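Long-range contacts in glucoamylase (Thermoanaerobacterium thermosaccharolyticum, PDB 1LF6), which hydrolyses terminal alpha-1,4-linked glucose units from the non-reducing ends of starch-like chains, probably releasing beta-D-glucose: residues D15-I20 / H222-R227; R130-M135 / E245-F250; L153-H158 / I230-E235. One frame throughout, in Å; residues are numbered along the deposited sequence.

Interaction 1 (D15-I20 / H222-R227); sequences DRFNNI and HYDSAR
Asp224 pushes its carboxylate into the turn formed by Phe17 to Ile20 and takes up two successive backbone N-H groups there. Its CG sits between its own backbone N and carbonyl carbon (chi1 63°), and from there both carboxylate oxygens reach the other segment. Asn19 N gives a bond of 2.8 Å to Asp224 OD1 on the syn lone pair. Ile20 N reaches Asp224 OD2 at 3.2 Å, but from above the carboxylate plane, 42° out of it. The main chain answers: Asp224 N donates to Ile20 O at 2.9 Å, nearly straight. That same Ile20 O lies just 2.7 Å from Asp224 OD2, two acceptors close together with no bond between them, a repulsion that the N-H groups and a water probably offset. This water donates to both Asp224 OD1 (2.6 Å) and Asn19 OD1. The Phe17 ring brings its edge to the acid, CD2 standing 3.4 Å from Asp224 OD1, with the two planes 60° apart. Farther along, Ile20 CG2 meets the edge of the Tyr223 ring in its plane, 3.8 Å from CD1, the two side chains crossing at about a right angle. An alanine in place of Asp224 would probably leave the N-H groups of Asn19 and Ile20 without their acceptor and set the turn freer to move. At the surface of the N-terminal beta sandwich, the contact thus ties the loop leaving strand 14-16 to the loop leading into strand 225-228, two strands that both pair antiparallel with strand 166-173.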
ATOM      1  N   ASP A  15      18.940  28.710 -18.132  1.00 50.21           N
ATOM      2  CA  ASP A  15      20.152  28.543 -18.928  1.00 50.22           C
ATOM      3  C   ASP A  15      20.742  27.159 -18.696  1.00 49.63           C
ATOM      4  O   ASP A  15      21.091  26.808 -17.569  1.00 48.33           O
ATOM      5  CB  ASP A  15      21.192  29.595 -18.539  1.00 52.09           C
ATOM      6  CG  ASP A  15      20.685  31.012 -18.708  1.00 53.63           C
ATOM      7  OD1 ASP A  15      21.384  31.945 -18.260  1.00 54.32           O
ATOM      8  OD2 ASP A  15      19.596  31.196 -19.294  1.00 54.91           O
ATOM      9  N   ARG A  16      20.855  26.374 -19.763  1.00 50.00           N
ATOM     10  CA  ARG A  16      21.413  25.029 -19.664  1.00 50.05           C
ATOM     11  C   ARG A  16      22.861  25.031 -20.147  1.00 49.50           C
ATOM     12  O   ARG A  16      23.236  25.824 -21.010  1.00 49.52           O
ATOM     13  CB  ARG A  16      20.575  24.047 -20.491  1.00 50.45           C
ATOM     14  CG  ARG A  16      21.006  22.590 -20.359  1.00 50.44           C
ATOM     15  CD  ARG A  16      19.997  21.660 -21.019  1.00 51.68           C
ATOM     16  NE  ARG A  16      20.453  20.270 -21.025  1.00 53.16           N
ATOM     17  CZ  ARG A  16      19.734  19.246 -21.478  1.00 53.92           C
ATOM     18  NH1 ARG A  16      20.235  18.019 -21.445  1.00 52.02           N
ATOM     19  NH2 ARG A  16      18.513  19.445 -21.959  1.00 52.73           N
ATOM     20  N   PHE A  17      23.671  24.147 -19.580  1.00 49.29           N
ATOM     21  CA  PHE A  17      25.077  24.059 -19.950  1.00 48.78           C
ATOM     22  C   PHE A  17      25.600  22.633 -19.843  1.00 48.69           C
ATOM     23  O   PHE A  17      25.277  21.912 -18.897  1.00 49.83           O
ATOM     24  CB  PHE A  17      25.914  24.968 -19.049  1.00 49.01           C
ATOM     25  CG  PHE A  17      25.648  24.775 -17.583  1.00 49.60           C
ATOM     26  CD1 PHE A  17      24.610  25.457 -16.956  1.00 50.04           C
ATOM     27  CD2 PHE A  17      26.420  23.897 -16.831  1.00 49.08           C
ATOM     28  CE1 PHE A  17      24.346  25.268 -15.602  1.00 49.06           C
ATOM     29  CE2 PHE A  17      26.164  23.700 -15.477  1.00 49.42           C
ATOM     30  CZ  PHE A  17      25.124  24.387 -14.861  1.00 48.87           C
ATOM     31  N   ASN A  18      26.405  22.231 -20.821  1.00 47.02           N
ATOM     32  CA  ASN A  18      26.990  20.896 -20.830  1.00 45.65           C
ATOM     33  C   ASN A  18      28.506  21.038 -20.877  1.00 43.88           C
ATOM     34  O   ASN A  18      29.142  20.838 -21.913  1.00 42.68           O
ATOM     35  CB  ASN A  18      26.478  20.093 -22.032  1.00 46.67           C
ATOM     36  CG  ASN A  18      26.999  18.669 -22.044  1.00 47.40           C
ATOM     37  OD1 ASN A  18      27.167  18.051 -20.991  1.00 47.68           O
ATOM     38  ND2 ASN A  18      27.243  18.136 -23.235  1.00 48.67           N
ATOM     39  N   ASN A  19      29.071  21.389 -19.728  1.00 41.04           N
ATOM     40  CA  ASN A  19      30.502  21.594 -19.596  1.00 39.94           C
ATOM     41  C   ASN A  19      31.292  20.293 -19.517  1.00 39.85           C
ATOM     42  O   ASN A  19      32.343  20.162 -20.146  1.00 39.61           O
ATOM     43  CB  ASN A  19      30.774  22.449 -18.356  1.00 37.74           C
ATOM     44  CG  ASN A  19      30.099  23.812 -18.430  1.00 36.38           C
ATOM     45  OD1 ASN A  19      29.492  24.268 -17.460  1.00 36.44           O
ATOM     46  ND2 ASN A  19      30.208  24.469 -19.582  1.00 30.77           N
ATOM     47  N   ILE A  20      30.785  19.334 -18.747  1.00 38.30           N
ATOM     48  CA  ILE A  20      31.464  18.053 -18.582  1.00 38.60           C
ATOM     49  C   ILE A  20      30.459  16.905 -18.442  1.00 38.97           C
ATOM     50  O   ILE A  20      29.635  16.894 -17.528  1.00 38.58           O
ATOM     51  CB  ILE A  20      32.363  18.073 -17.327  1.00 38.74           C
ATOM     52  CG1 ILE A  20      33.190  19.363 -17.302  1.00 40.05           C
ATOM     53  CG2 ILE A  20      33.293  16.866 -17.330  1.00 37.10           C
ATOM     54  CD1 ILE A  20      33.501  19.857 -15.903  1.00 39.47           C
ATOM     55  N   HIS A 222      32.587  16.519 -11.026  1.00 44.50           N
ATOM     56  CA  HIS A 222      31.506  17.492 -11.046  1.00 43.59           C
ATOM     57  C   HIS A 222      30.795  17.471 -12.391  1.00 41.69           C
ATOM     58  O   HIS A 222      30.610  18.508 -13.033  1.00 41.86           O
ATOM     59  CB  HIS A 222      32.056  18.892 -10.758  1.00 46.68           C
ATOM     60  CG  HIS A 222      32.529  19.070  -9.347  1.00 49.26           C
ATOM     61  ND1 HIS A 222      31.666  19.112  -8.273  1.00 50.84           N
ATOM     62  CD2 HIS A 222      33.776  19.180  -8.831  1.00 49.90           C
ATOM     63  CE1 HIS A 222      32.359  19.240  -7.157  1.00 51.09           C
ATOM     64  NE2 HIS A 222      33.642  19.284  -7.467  1.00 51.39           N
ATOM     65  N   TYR A 223      30.388  16.278 -12.806  1.00 38.87           N
ATOM     66  CA  TYR A 223      29.699  16.096 -14.076  1.00 36.18           C
ATOM     67  C   TYR A 223      28.358  16.814 -14.070  1.00 36.12           C
ATOM     68  O   TYR A 223      27.689  16.884 -13.041  1.00 36.53           O
ATOM     69  CB  TYR A 223      29.479  14.608 -14.335  1.00 34.59           C
ATOM     70  CG  TYR A 223      30.742  13.780 -14.294  1.00 33.10           C
ATOM     71  CD1 TYR A 223      31.822  14.077 -15.128  1.00 34.27           C
ATOM     72  CD2 TYR A 223      30.845  12.676 -13.451  1.00 33.08           C
ATOM     73  CE1 TYR A 223      32.968  13.289 -15.124  1.00 33.68           C
ATOM     74  CE2 TYR A 223      31.984  11.883 -13.440  1.00 32.50           C
ATOM     75  CZ  TYR A 223      33.041  12.193 -14.280  1.00 33.91           C
ATOM     76  OH  TYR A 223      34.163  11.395 -14.288  1.00 36.73           O
ATOM     77  N   ASP A 224      27.964  17.347 -15.222  1.00 35.20           N
ATOM     78  CA  ASP A 224      26.692  18.048 -15.326  1.00 36.40           C
ATOM     79  C   ASP A 224      25.810  17.426 -16.399  1.00 36.46           C
ATOM     80  O   ASP A 224      24.853  18.044 -16.867  1.00 36.55           O
ATOM     81  CB  ASP A 224      26.918  19.541 -15.618  1.00 35.88           C
ATOM     82  CG  ASP A 224      27.615  19.793 -16.952  1.00 36.63           C
ATOM     83  OD1 ASP A 224      28.003  20.955 -17.200  1.00 34.94           O
ATOM     84  OD2 ASP A 224      27.773  18.848 -17.756  1.00 35.65           O
ATOM     85  N   SER A 225      26.130  16.190 -16.771  1.00 36.99           N
ATOM     86  CA  SER A 225      25.376  15.475 -17.794  1.00 36.48           C
ATOM     87  C   SER A 225      25.635  13.970 -17.721  1.00 36.82           C
ATOM     88  O   SER A 225      26.761  13.535 -17.486  1.00 36.69           O
ATOM     89  CB  SER A 225      25.764  16.001 -19.180  1.00 36.91           C
ATOM     90  OG  SER A 225      25.103  15.293 -20.212  1.00 36.92           O
ATOM     91  N   ALA A 226      24.581  13.181 -17.918  1.00 36.80           N
ATOM     92  CA  ALA A 226      24.683  11.724 -17.881  1.00 35.50           C
ATOM     93  C   ALA A 226      23.344  11.093 -18.254  1.00 35.41           C
ATOM     94  O   ALA A 226      22.296  11.737 -18.140  1.00 35.14           O
ATOM     95  CB  ALA A 226      25.111  11.262 -16.490  1.00 34.01           C
ATOM     96  N   ARG A 227      23.378   9.842 -18.712  1.00 34.88           N
ATOM     97  CA  ARG A 227      22.154   9.134 -19.084  1.00 33.50           C
ATOM     98  C   ARG A 227      22.269   7.635 -18.847  1.00 32.91           C
ATOM     99  O   ARG A 227      23.137   6.970 -19.409  1.00 33.48           O
ATOM    100  CB  ARG A 227      21.788   9.400 -20.548  1.00 33.04           C
ATOM    101  CG  ARG A 227      20.470   8.762 -20.955  1.00 34.32           C
ATOM    102  CD  ARG A 227      19.917   9.353 -22.231  1.00 35.67           C
ATOM    103  NE  ARG A 227      20.796   9.120 -23.367  1.00 37.68           N
ATOM    104  CZ  ARG A 227      20.572   9.590 -24.589  1.00 37.73           C
ATOM    105  NH1 ARG A 227      19.492  10.321 -24.827  1.00 38.94           N
ATOM    106  NH2 ARG A 227      21.427   9.328 -25.570  1.00 38.90           N
TER
HETATM  107  O   HOH W   1      23.721  19.985 -18.260  1.00 35.37           O
HETATM  108  O   HOH W   2      28.874  22.289 -15.204  1.00 36.08           O

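Interaction 2 (R130-M135 / E245-F250); sequences RNSLIM and EIVLSF
Met135 runs out with CG anti to its backbone N (chi1 172°) and then bends at chi3 (64°), which swings CE back against Ile246; CE rests 3.7 Å from Ile246 CB and about as far from CG1. The two side chains lie side by side and point the same way. At the far end of the pairing, Ser249 has OG beside its backbone N, and this oxygen is 3.2 Å from Ser132 CB. Ser132 sends its own OG to Thr264 OG1, a hydrogen bond to helix 254-266. Ser132 and Ser249 form a non-hydrogen-bonded pair, and so do Ile134 and Val247, whereas Leu133 with Leu248 and Met135 with Ile246 are hydrogen-bonded pairs. The strand axes are 169° apart, plainly antiparallel. These are neighbouring strands in one sheet of the N-terminal beta sandwich: Ser132, Ile134, Val247 and Ser249 look toward helix 254-266, and the face of Leu133, Met135, Ile246 and Leu248 turns to the second sheet, where Leu153 and Tyr155 lie. Among the backbone bonds, Leu133 N to Leu248 O is 2.7 Å and Leu248 N to Leu133 O 2.9 Å. Asn131, centre of an inverse gamma turn, still accepts from Phe250, N to O 3.0 Å; the same Asn131 O sits in the plane of the Phe250 ring at its edge, 3.7 Å from CD2. Beyond it a water accepts from Asn131 ND2 and donates to Phe250 O. Asn131 OD1 takes the backbone N-H of Lys49, and the Phe250 ring stacks with Tyr64.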
ATOM      1  N   ARG A 130       1.122  23.152  -5.590  1.00 29.84           N
ATOM      2  CA  ARG A 130       1.811  22.701  -6.791  1.00 29.51           C
ATOM      3  C   ARG A 130       2.557  21.383  -6.599  1.00 28.70           C
ATOM      4  O   ARG A 130       2.708  20.902  -5.480  1.00 28.48           O
ATOM      5  CB  ARG A 130       2.769  23.796  -7.256  1.00 29.47           C
ATOM      6  CG  ARG A 130       3.716  24.278  -6.165  1.00 30.15           C
ATOM      7  CD  ARG A 130       4.449  25.545  -6.587  1.00 31.05           C
ATOM      8  NE  ARG A 130       3.561  26.704  -6.667  1.00 29.65           N
ATOM      9  CZ  ARG A 130       3.173  27.429  -5.621  1.00 30.04           C
ATOM     10  NH1 ARG A 130       2.362  28.467  -5.795  1.00 28.49           N
ATOM     11  NH2 ARG A 130       3.601  27.128  -4.401  1.00 26.24           N
ATOM     12  N   ASN A 131       3.033  20.814  -7.702  1.00 28.41           N
ATOM     13  CA  ASN A 131       3.728  19.530  -7.677  1.00 28.52           C
ATOM     14  C   ASN A 131       5.179  19.563  -7.202  1.00 28.34           C
ATOM     15  O   ASN A 131       6.111  19.432  -8.001  1.00 28.07           O
ATOM     16  CB  ASN A 131       3.657  18.884  -9.065  1.00 28.01           C
ATOM     17  CG  ASN A 131       2.230  18.746  -9.565  1.00 27.67           C
ATOM     18  OD1 ASN A 131       1.354  18.293  -8.837  1.00 29.49           O
ATOM     19  ND2 ASN A 131       1.992  19.132 -10.811  1.00 27.22           N
ATOM     20  N   SER A 132       5.371  19.723  -5.896  1.00 29.05           N
ATOM     21  CA  SER A 132       6.719  19.745  -5.341  1.00 29.34           C
ATOM     22  C   SER A 132       6.790  19.088  -3.968  1.00 28.38           C
ATOM     23  O   SER A 132       5.889  19.240  -3.139  1.00 29.20           O
ATOM     24  CB  SER A 132       7.239  21.184  -5.246  1.00 31.63           C
ATOM     25  OG  SER A 132       6.641  21.866  -4.161  1.00 35.92           O
ATOM     26  N   LEU A 133       7.870  18.349  -3.744  1.00 27.90           N
ATOM     27  CA  LEU A 133       8.103  17.672  -2.475  1.00 26.48           C
ATOM     28  C   LEU A 133       9.099  18.527  -1.706  1.00 27.03           C
ATOM     29  O   LEU A 133      10.104  18.973  -2.265  1.00 25.21           O
ATOM     30  CB  LEU A 133       8.692  16.277  -2.700  1.00 27.97           C
ATOM     31  CG  LEU A 133       9.047  15.506  -1.425  1.00 28.69           C
ATOM     32  CD1 LEU A 133       7.780  15.220  -0.628  1.00 25.79           C
ATOM     33  CD2 LEU A 133       9.754  14.205  -1.795  1.00 30.22           C
ATOM     34  N   ILE A 134       8.823  18.745  -0.426  1.00 25.52           N
ATOM     35  CA  ILE A 134       9.683  19.577   0.400  1.00 25.37           C
ATOM     36  C   ILE A 134      10.321  18.817   1.550  1.00 23.86           C
ATOM     37  O   ILE A 134       9.679  17.989   2.188  1.00 25.69           O
ATOM     38  CB  ILE A 134       8.876  20.751   0.991  1.00 25.18           C
ATOM     39  CG1 ILE A 134       8.214  21.539  -0.138  1.00 27.09           C
ATOM     40  CG2 ILE A 134       9.785  21.641   1.820  1.00 24.91           C
ATOM     41  CD1 ILE A 134       7.103  22.461   0.317  1.00 30.76           C
ATOM     42  N   MET A 135      11.589  19.105   1.806  1.00 24.48           N
ATOM     43  CA  MET A 135      12.306  18.484   2.906  1.00 26.02           C
ATOM     44  C   MET A 135      13.210  19.499   3.574  1.00 27.76           C
ATOM     45  O   MET A 135      14.219  19.915   3.004  1.00 28.81           O
ATOM     46  CB  MET A 135      13.172  17.304   2.449  1.00 25.73           C
ATOM     47  CG  MET A 135      14.070  16.777   3.576  1.00 26.04           C
ATOM     48  SD  MET A 135      15.248  15.493   3.108  1.00 30.41           S
ATOM     49  CE  MET A 135      16.287  16.408   1.945  1.00 30.48           C
ATOM     50  N   GLU A 245      16.525  24.009   3.097  1.00 30.54           N
ATOM     51  CA  GLU A 245      15.328  23.442   2.496  1.00 31.15           C
ATOM     52  C   GLU A 245      15.609  22.840   1.120  1.00 30.64           C
ATOM     53  O   GLU A 245      16.114  23.525   0.226  1.00 29.99           O
ATOM     54  CB  GLU A 245      14.254  24.522   2.353  1.00 33.10           C
ATOM     55  CG  GLU A 245      13.928  25.251   3.642  1.00 38.22           C
ATOM     56  CD  GLU A 245      12.902  26.356   3.450  1.00 40.47           C
ATOM     57  OE1 GLU A 245      12.581  27.043   4.443  1.00 42.51           O
ATOM     58  OE2 GLU A 245      12.420  26.538   2.311  1.00 40.91           O
ATOM     59  N   ILE A 246      15.282  21.561   0.954  1.00 29.26           N
ATOM     60  CA  ILE A 246      15.476  20.884  -0.323  1.00 27.34           C
ATOM     61  C   ILE A 246      14.111  20.740  -0.988  1.00 27.57           C
ATOM     62  O   ILE A 246      13.150  20.285  -0.361  1.00 28.66           O
ATOM     63  CB  ILE A 246      16.119  19.485  -0.130  1.00 28.11           C
ATOM     64  CG1 ILE A 246      17.531  19.639   0.441  1.00 26.28           C
ATOM     65  CG2 ILE A 246      16.176  18.738  -1.464  1.00 26.23           C
ATOM     66  CD1 ILE A 246      18.470  20.460  -0.436  1.00 23.64           C
ATOM     67  N   VAL A 247      14.022  21.144  -2.251  1.00 27.70           N
ATOM     68  CA  VAL A 247      12.763  21.061  -2.978  1.00 27.72           C
ATOM     69  C   VAL A 247      12.890  20.271  -4.276  1.00 28.33           C
ATOM     70  O   VAL A 247      13.802  20.502  -5.069  1.00 28.20           O
ATOM     71  CB  VAL A 247      12.211  22.473  -3.311  1.00 28.40           C
ATOM     72  CG1 VAL A 247      10.902  22.357  -4.083  1.00 25.61           C
ATOM     73  CG2 VAL A 247      12.001  23.264  -2.028  1.00 27.95           C
ATOM     74  N   LEU A 248      11.966  19.333  -4.476  1.00 26.81           N
ATOM     75  CA  LEU A 248      11.936  18.518  -5.683  1.00 26.35           C
ATOM     76  C   LEU A 248      10.606  18.763  -6.376  1.00 27.10           C
ATOM     77  O   LEU A 248       9.540  18.451  -5.833  1.00 25.06           O
ATOM     78  CB  LEU A 248      12.073  17.034  -5.341  1.00 26.83           C
ATOM     79  CG  LEU A 248      11.944  16.062  -6.519  1.00 27.57           C
ATOM     80  CD1 LEU A 248      13.103  16.247  -7.486  1.00 24.99           C
ATOM     81  CD2 LEU A 248      11.911  14.630  -5.988  1.00 28.71           C
ATOM     82  N   SER A 249      10.668  19.333  -7.574  1.00 26.76           N
ATOM     83  CA  SER A 249       9.463  19.632  -8.328  1.00 27.63           C
ATOM     84  C   SER A 249       9.354  18.780  -9.586  1.00 26.85           C
ATOM     85  O   SER A 249      10.347  18.225 -10.067  1.00 27.70           O
ATOM     86  CB  SER A 249       9.433  21.122  -8.679  1.00 29.04           C
ATOM     87  OG  SER A 249       9.461  21.905  -7.496  1.00 31.13           O
ATOM     88  N   PHE A 250       8.137  18.688 -10.112  1.00 26.58           N
ATOM     89  CA  PHE A 250       7.857  17.895 -11.300  1.00 27.79           C
ATOM     90  C   PHE A 250       7.142  18.723 -12.358  1.00 29.21           C
ATOM     91  O   PHE A 250       6.466  19.705 -12.043  1.00 28.12           O
ATOM     92  CB  PHE A 250       6.984  16.695 -10.925  1.00 27.35           C
ATOM     93  CG  PHE A 250       7.620  15.772  -9.922  1.00 27.22           C
ATOM     94  CD1 PHE A 250       8.244  14.599 -10.335  1.00 27.43           C
ATOM     95  CD2 PHE A 250       7.611  16.084  -8.568  1.00 25.08           C
ATOM     96  CE1 PHE A 250       8.850  13.751  -9.414  1.00 26.97           C
ATOM     97  CE2 PHE A 250       8.216  15.243  -7.638  1.00 27.30           C
ATOM     98  CZ  PHE A 250       8.837  14.073  -8.062  1.00 26.42           C
TER
HETATM   99  O   HOH W   3       4.075  20.572 -12.657  1.00 31.57           O

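Interaction 3 (L153-H158 / I230-E235); sequences LAYDPH and IIEGAE
Leu153 N donates to Ala234 O at 2.7 Å, close to straight at 171°, and Ala234 N returns a bond to Leu153 O. That oxygen also draws in Gly233, whose CA comes within 3.1 Å of Leu153 O as a C-H...O contact. Two residues on, Tyr155 and Glu232 form a second hydrogen-bonded pair: Glu232 N reaches Tyr155 O at 2.7 Å, while Tyr155 N approaches Glu232 O from well above the carbonyl plane. Strands 150-157 and 230-236 thus pair antiparallel inside the seven-strand sheet of the N-terminal beta sandwich, with strand 70-80 flanking the first and strand 198-203 the second. The side chains of Tyr155 and Glu232 lie side by side, pointing the same way. Glu232 OE2 sits in the ring plane at its edge, 3.3 Å from Tyr155 CD2, where the C-H rim would probably ease a buried carboxylate; ring and carboxylate planes are 63° apart. Pro157 CD lies over one face of that ring, toward the rim, and the phenol OH bonds to Thr188 of the other sheet. Ile230 CG1, set between its backbone N and carbonyl carbon (chi1 65°), meets Pro157 CG at 4.0 Å, the two side chains crossing at about a right angle.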
ATOM      1  N   LEU A 153      24.113  15.256  -0.616  1.00 31.09           N
ATOM      2  CA  LEU A 153      22.768  14.790  -0.920  1.00 30.48           C
ATOM      3  C   LEU A 153      22.822  13.953  -2.193  1.00 29.29           C
ATOM      4  O   LEU A 153      23.362  14.395  -3.208  1.00 29.37           O
ATOM      5  CB  LEU A 153      21.835  15.987  -1.127  1.00 31.40           C
ATOM      6  CG  LEU A 153      20.352  15.695  -1.386  1.00 32.60           C
ATOM      7  CD1 LEU A 153      19.757  15.007  -0.169  1.00 34.46           C
ATOM      8  CD2 LEU A 153      19.608  16.992  -1.678  1.00 32.92           C
ATOM      9  N   ALA A 154      22.265  12.745  -2.136  1.00 28.12           N
ATOM     10  CA  ALA A 154      22.251  11.850  -3.292  1.00 27.68           C
ATOM     11  C   ALA A 154      20.819  11.583  -3.734  1.00 27.63           C
ATOM     12  O   ALA A 154      20.050  10.931  -3.030  1.00 28.33           O
ATOM     13  CB  ALA A 154      22.949  10.539  -2.951  1.00 26.51           C
ATOM     14  N   TYR A 155      20.472  12.105  -4.905  1.00 28.25           N
ATOM     15  CA  TYR A 155      19.143  11.948  -5.477  1.00 28.85           C
ATOM     16  C   TYR A 155      19.182  10.894  -6.579  1.00 30.05           C
ATOM     17  O   TYR A 155      19.941  11.028  -7.537  1.00 31.31           O
ATOM     18  CB  TYR A 155      18.673  13.289  -6.051  1.00 27.98           C
ATOM     19  CG  TYR A 155      17.464  13.207  -6.954  1.00 28.11           C
ATOM     20  CD1 TYR A 155      16.283  12.610  -6.519  1.00 28.48           C
ATOM     21  CD2 TYR A 155      17.498  13.737  -8.246  1.00 27.75           C
ATOM     22  CE1 TYR A 155      15.163  12.544  -7.345  1.00 27.42           C
ATOM     23  CE2 TYR A 155      16.384  13.677  -9.078  1.00 28.39           C
ATOM     24  CZ  TYR A 155      15.220  13.078  -8.621  1.00 26.75           C
ATOM     25  OH  TYR A 155      14.115  13.024  -9.435  1.00 26.72           O
ATOM     26  N   ASP A 156      18.365   9.851  -6.448  1.00 29.38           N
ATOM     27  CA  ASP A 156      18.334   8.793  -7.455  1.00 28.42           C
ATOM     28  C   ASP A 156      17.019   8.771  -8.228  1.00 28.20           C
ATOM     29  O   ASP A 156      16.024   8.212  -7.770  1.00 27.46           O
ATOM     30  CB  ASP A 156      18.557   7.430  -6.805  1.00 28.85           C
ATOM     31  CG  ASP A 156      18.667   6.316  -7.824  1.00 29.18           C
ATOM     32  OD1 ASP A 156      18.856   5.159  -7.412  1.00 33.25           O
ATOM     33  OD2 ASP A 156      18.570   6.595  -9.040  1.00 28.66           O
ATOM     34  N   PRO A 157      17.000   9.376  -9.421  1.00 27.87           N
ATOM     35  CA  PRO A 157      15.764   9.380 -10.197  1.00 28.03           C
ATOM     36  C   PRO A 157      15.512   8.085 -10.963  1.00 28.40           C
ATOM     37  O   PRO A 157      16.424   7.522 -11.576  1.00 28.37           O
ATOM     38  CB  PRO A 157      15.957  10.569 -11.128  1.00 28.30           C
ATOM     39  CG  PRO A 157      17.421  10.515 -11.413  1.00 28.43           C
ATOM     40  CD  PRO A 157      18.020  10.236 -10.049  1.00 28.00           C
ATOM     41  N   HIS A 158      14.270   7.613 -10.898  1.00 26.72           N
ATOM     42  CA  HIS A 158      13.833   6.418 -11.618  1.00 26.79           C
ATOM     43  C   HIS A 158      12.548   6.839 -12.306  1.00 26.55           C
ATOM     44  O   HIS A 158      11.479   6.290 -12.040  1.00 26.32           O
ATOM     45  CB  HIS A 158      13.532   5.266 -10.660  1.00 26.33           C
ATOM     46  CG  HIS A 158      14.749   4.536 -10.191  1.00 26.09           C
ATOM     47  ND1 HIS A 158      14.699   3.247  -9.708  1.00 24.46           N
ATOM     48  CD2 HIS A 158      16.047   4.917 -10.117  1.00 26.40           C
ATOM     49  CE1 HIS A 158      15.913   2.864  -9.355  1.00 25.45           C
ATOM     50  NE2 HIS A 158      16.750   3.860  -9.593  1.00 25.12           N
ATOM     51  N   ILE A 230      21.615   6.750 -13.205  1.00 28.54           N
ATOM     52  CA  ILE A 230      22.362   7.850 -12.623  1.00 28.84           C
ATOM     53  C   ILE A 230      22.006   8.208 -11.187  1.00 29.57           C
ATOM     54  O   ILE A 230      21.005   7.754 -10.638  1.00 28.52           O
ATOM     55  CB  ILE A 230      22.188   9.107 -13.480  1.00 27.35           C
ATOM     56  CG1 ILE A 230      20.727   9.555 -13.450  1.00 28.58           C
ATOM     57  CG2 ILE A 230      22.605   8.810 -14.916  1.00 27.43           C
ATOM     58  CD1 ILE A 230      20.456  10.847 -14.199  1.00 29.87           C
ATOM     59  N   ILE A 231      22.858   9.037 -10.593  1.00 30.73           N
ATOM     60  CA  ILE A 231      22.677   9.525  -9.235  1.00 31.38           C
ATOM     61  C   ILE A 231      23.074  11.002  -9.242  1.00 31.75           C
ATOM     62  O   ILE A 231      24.213  11.354  -9.563  1.00 32.31           O
ATOM     63  CB  ILE A 231      23.566   8.750  -8.250  1.00 32.06           C
ATOM     64  CG1 ILE A 231      23.176   7.269  -8.275  1.00 32.85           C
ATOM     65  CG2 ILE A 231      23.425   9.335  -6.845  1.00 32.96           C
ATOM     66  CD1 ILE A 231      24.018   6.403  -7.390  1.00 36.09           C
ATOM     67  N   GLU A 232      22.123  11.867  -8.921  1.00 29.20           N
ATOM     68  CA  GLU A 232      22.395  13.291  -8.899  1.00 29.66           C
ATOM     69  C   GLU A 232      22.824  13.691  -7.495  1.00 29.05           C
ATOM     70  O   GLU A 232      22.004  13.784  -6.585  1.00 28.99           O
ATOM     71  CB  GLU A 232      21.152  14.057  -9.369  1.00 28.47           C
ATOM     72  CG  GLU A 232      20.759  13.647 -10.782  1.00 28.33           C
ATOM     73  CD  GLU A 232      19.760  14.573 -11.445  1.00 30.26           C
ATOM     74  OE1 GLU A 232      19.748  14.612 -12.696  1.00 30.29           O
ATOM     75  OE2 GLU A 232      18.987  15.255 -10.732  1.00 29.41           O
ATOM     76  N   GLY A 233      24.131  13.886  -7.331  1.00 28.62           N
ATOM     77  CA  GLY A 233      24.685  14.247  -6.040  1.00 29.14           C
ATOM     78  C   GLY A 233      25.038  15.716  -5.915  1.00 29.94           C
ATOM     79  O   GLY A 233      25.260  16.405  -6.912  1.00 30.66           O
ATOM     80  N   ALA A 234      25.081  16.198  -4.678  1.00 31.15           N
ATOM     81  CA  ALA A 234      25.406  17.589  -4.414  1.00 32.18           C
ATOM     82  C   ALA A 234      25.885  17.743  -2.982  1.00 32.82           C
ATOM     83  O   ALA A 234      25.455  17.012  -2.089  1.00 33.68           O
ATOM     84  CB  ALA A 234      24.184  18.472  -4.655  1.00 31.63           C
ATOM     85  N   GLU A 235      26.793  18.686  -2.772  1.00 32.78           N
ATOM     86  CA  GLU A 235      27.312  18.950  -1.443  1.00 32.84           C
ATOM     87  C   GLU A 235      26.579  20.154  -0.866  1.00 31.74           C
ATOM     88  O   GLU A 235      26.270  21.113  -1.576  1.00 30.64           O
ATOM     89  CB  GLU A 235      28.820  19.216  -1.494  1.00 34.80           C
ATOM     90  CG  GLU A 235      29.417  19.709  -0.179  1.00 36.92           C
ATOM     91  CD  GLU A 235      30.935  19.646  -0.170  1.00 37.83           C
ATOM     92  OE1 GLU A 235      31.550  19.965  -1.209  1.00 36.27           O
ATOM     93  OE2 GLU A 235      31.512  19.282   0.879  1.00 38.75           O
TER

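In the fold
From the N terminus, the chain passes segment 15-20, then 130-135, then 153-158, before any contact is closed. Interaction 1 closes first, at 222-227; interaction 3 follows directly at 230-235 on the next strand, and interaction 2 last, at 245-250. Interaction 3 is therefore nested in the loop of interaction 2, while interaction 1 crosses both. Interactions 1 and 2 reach one sheet of the N-terminal sandwich without touching, and interaction 3 belongs to the other. Interactions 2 and 3 pack across the interface: Ile246 meets Leu153, and Leu248 the tip of Tyr155. All three lie away from the probable catalytic residues Glu435 and Glu438.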